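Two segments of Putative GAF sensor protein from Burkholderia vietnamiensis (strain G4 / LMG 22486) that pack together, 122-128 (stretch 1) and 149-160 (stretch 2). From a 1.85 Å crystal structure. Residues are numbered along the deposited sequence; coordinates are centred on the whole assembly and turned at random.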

# COMPACT_ATOMS: atom_id res chain seq x y z
N GLU B 122 0.67 12.35 -16.12
CA GLU B 122 0.17 13.22 -17.17
C GLU B 122 -1.32 13.50 -17.05
O GLU B 122 -1.76 14.58 -17.44
CB GLU B 122 0.46 12.61 -18.55
CG GLU B 122 0.51 13.60 -19.69
CD GLU B 122 1.84 14.33 -19.80
OE1 GLU B 122 2.88 13.73 -19.42
OE2 GLU B 122 1.86 15.49 -20.26
N SER B 123 -2.09 12.56 -16.51
CA SER B 123 -3.50 12.76 -16.23
C SER B 123 -3.83 12.13 -14.88
O SER B 123 -3.13 11.24 -14.39
CB SER B 123 -4.40 12.18 -17.34
OG SER B 123 -4.08 10.83 -17.62
N GLU B 124 -4.90 12.62 -14.28
CA GLU B 124 -5.13 12.35 -12.87
C GLU B 124 -6.61 12.53 -12.58
O GLU B 124 -7.28 13.36 -13.20
CB GLU B 124 -4.28 13.29 -12.00
CG GLU B 124 -4.52 13.21 -10.50
CD GLU B 124 -3.55 14.07 -9.71
OE1 GLU B 124 -3.38 13.83 -8.49
OE2 GLU B 124 -2.97 15.00 -10.30
N ILE B 125 -7.11 11.73 -11.64
CA ILE B 125 -8.46 11.89 -11.11
C ILE B 125 -8.36 11.81 -9.59
O ILE B 125 -7.67 10.93 -9.05
CB ILE B 125 -9.42 10.83 -11.68
CG1 ILE B 125 -10.81 11.00 -11.08
CG2 ILE B 125 -8.92 9.41 -11.39
CD1 ILE B 125 -11.84 10.13 -11.73
N VAL B 126 -9.00 12.75 -8.90
CA VAL B 126 -9.03 12.79 -7.44
C VAL B 126 -10.47 12.86 -6.98
O VAL B 126 -11.19 13.79 -7.34
CB VAL B 126 -8.24 13.97 -6.86
CG1 VAL B 126 -8.25 13.86 -5.35
CG2 VAL B 126 -6.81 13.97 -7.38
N VAL B 127 -10.88 11.90 -6.15
CA VAL B 127 -12.25 11.78 -5.66
C VAL B 127 -12.25 12.10 -4.17
O VAL B 127 -11.60 11.39 -3.40
CB VAL B 127 -12.82 10.37 -5.91
CG1 VAL B 127 -14.25 10.25 -5.35
CG2 VAL B 127 -12.80 10.04 -7.40
N PRO B 128 -12.95 13.14 -3.72
CA PRO B 128 -13.03 13.40 -2.28
C PRO B 128 -13.85 12.32 -1.58
O PRO B 128 -14.79 11.75 -2.14
CB PRO B 128 -13.72 14.76 -2.20
CG PRO B 128 -14.53 14.83 -3.46
CD PRO B 128 -13.71 14.13 -4.51
N ARG B 149 -6.03 10.10 -19.90
CA ARG B 149 -6.40 8.71 -19.65
C ARG B 149 -7.80 8.59 -19.05
O ARG B 149 -8.47 7.57 -19.26
CB ARG B 149 -5.36 8.06 -18.73
CG ARG B 149 -5.80 6.81 -17.97
CD ARG B 149 -5.82 5.58 -18.86
NE ARG B 149 -6.11 4.35 -18.11
CZ ARG B 149 -7.33 3.93 -17.80
NH1 ARG B 149 -8.39 4.63 -18.18
NH2 ARG B 149 -7.49 2.79 -17.13
N PHE B 150 -8.27 9.60 -18.33
CA PHE B 150 -9.53 9.55 -17.60
C PHE B 150 -10.55 10.48 -18.24
O PHE B 150 -10.30 11.68 -18.41
CB PHE B 150 -9.33 9.92 -16.13
CG PHE B 150 -8.24 9.13 -15.45
CD1 PHE B 150 -8.42 7.79 -15.15
CD2 PHE B 150 -7.03 9.73 -15.12
CE1 PHE B 150 -7.41 7.07 -14.53
CE2 PHE B 150 -6.02 9.01 -14.51
CZ PHE B 150 -6.21 7.68 -14.21
N ASP B 151 -11.72 9.92 -18.58
CA ASP B 151 -12.85 10.68 -19.10
C ASP B 151 -13.99 10.62 -18.09
O ASP B 151 -13.84 10.13 -16.97
CB ASP B 151 -13.26 10.16 -20.48
CG ASP B 151 -13.61 8.67 -20.48
OD1 ASP B 151 -14.17 8.17 -19.47
OD2 ASP B 151 -13.33 8.00 -21.49
N ASP B 152 -15.16 11.12 -18.51
CA ASP B 152 -16.28 11.17 -17.57
C ASP B 152 -16.77 9.78 -17.16
O ASP B 152 -17.37 9.65 -16.09
CB ASP B 152 -17.43 11.97 -18.17
CG ASP B 152 -18.39 12.45 -17.10
OD1 ASP B 152 -17.92 13.07 -16.12
OD2 ASP B 152 -19.61 12.19 -17.23
N GLU B 153 -16.53 8.76 -17.99
CA GLU B 153 -16.85 7.40 -17.58
C GLU B 153 -15.92 6.93 -16.47
O GLU B 153 -16.36 6.24 -15.54
CB GLU B 153 -16.77 6.45 -18.78
CG GLU B 153 -17.94 6.53 -19.74
CD GLU B 153 -17.85 5.49 -20.83
OE1 GLU B 153 -16.92 5.59 -21.67
OE2 GLU B 153 -18.68 4.56 -20.85
N ASP B 154 -14.64 7.28 -16.56
CA ASP B 154 -13.73 7.00 -15.45
C ASP B 154 -14.12 7.80 -14.22
O ASP B 154 -14.00 7.31 -13.09
CB ASP B 154 -12.29 7.31 -15.85
CG ASP B 154 -11.76 6.39 -16.92
OD1 ASP B 154 -11.66 5.17 -16.64
OD2 ASP B 154 -11.45 6.88 -18.03
N ARG B 155 -14.58 9.04 -14.42
CA ARG B 155 -15.05 9.85 -13.30
C ARG B 155 -16.19 9.14 -12.57
O ARG B 155 -16.15 8.98 -11.34
CB ARG B 155 -15.49 11.22 -13.81
CG ARG B 155 -15.77 12.24 -12.71
CD ARG B 155 -17.22 12.19 -12.24
NE ARG B 155 -18.17 12.27 -13.34
CZ ARG B 155 -19.46 11.98 -13.25
NH1 ARG B 155 -20.25 12.08 -14.31
NH2 ARG B 155 -19.96 11.57 -12.09
N SER B 156 -17.21 8.71 -13.31
CA SER B 156 -18.33 7.99 -12.71
C SER B 156 -17.87 6.67 -12.10
O SER B 156 -18.34 6.28 -11.02
CB SER B 156 -19.41 7.73 -13.76
OG SER B 156 -19.95 8.95 -14.23
N GLY B 157 -16.97 5.96 -12.78
CA GLY B 157 -16.52 4.68 -12.28
C GLY B 157 -15.71 4.80 -11.00
O GLY B 157 -15.93 4.06 -10.04
N MET B 158 -14.75 5.74 -10.98
CA MET B 158 -13.97 5.95 -9.77
C MET B 158 -14.85 6.37 -8.60
O MET B 158 -14.64 5.93 -7.46
CB MET B 158 -12.87 6.98 -10.01
CG MET B 158 -11.72 6.48 -10.87
SD MET B 158 -10.83 5.07 -10.17
CE MET B 158 -9.63 4.83 -11.47
N GLU B 159 -15.85 7.22 -8.85
CA GLU B 159 -16.74 7.63 -7.77
C GLU B 159 -17.52 6.44 -7.23
O GLU B 159 -17.74 6.33 -6.02
CB GLU B 159 -17.67 8.75 -8.24
CG GLU B 159 -16.93 10.07 -8.42
CD GLU B 159 -17.78 11.17 -9.02
OE1 GLU B 159 -18.87 10.87 -9.55
OE2 GLU B 159 -17.33 12.34 -8.98
N ALA B 160 -17.93 5.52 -8.10
CA ALA B 160 -18.64 4.34 -7.64
C ALA B 160 -17.71 3.43 -6.84
O ALA B 160 -18.14 2.84 -5.84
CB ALA B 160 -19.27 3.59 -8.81

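The strand 123-128 packs against the helix 152-160 at a closest axial approach of 9.0 Å, the two running in roughly the same direction with 39° between them. Because side chains alternate along a strand, Ser123, Ile125 and Val127 point toward the second stretch, while Glu124 and Val126 point away.

Ile125 is the main bump. Its chain is extended, with chi1 and chi2 both t. Ile125 CD1 settles into a shallow recess on the helix, 3.6 Å from Arg155 CA, 3.7 Å from Met158 CB and 3.8 Å from Asp154 O, so it rests on backbone as well as side chain. Ile125 CG2 lies over the face of the Phe150 ring, 4.0 Å from its centroid and only 4° off the normal, a CH-pi contact in which a methyl group meets a flat aromatic surface; it also comes within 4.1 Å of Met158 CG. A branched aliphatic residue suits this place because it can serve both sites at once. The edge of the same ring abuts the strand backbone: Phe150 CE2 lies 3.7 Å from Ser123 O, and CD2 lies 3.7 Å from Glu124 N.

Farther along, Val127 makes a smaller bump. Val127 CG2 packs 4.0 Å from Met158 CB, and its CG1 lies 4.1 Å from Glu159 CG, so the aliphatic part of an acidic side chain contributes to the packing. Glu159 OE1 meanwhile pairs with Arg155 NH2 at 2.9 Å in a salt bridge along the helix.

At the other end the contact turns polar. Arg149 N donates a hydrogen bond to Ser123 OG at 3.1 Å, and Arg149 CB lies 3.2 Å from the same Ser123 OG, with the CA atoms of Ser123 and Arg149 6.0 Å apart. Beyond Phe150, Asp151 caps the helix, its OD1 accepting from Asp154 N at 3.1 Å.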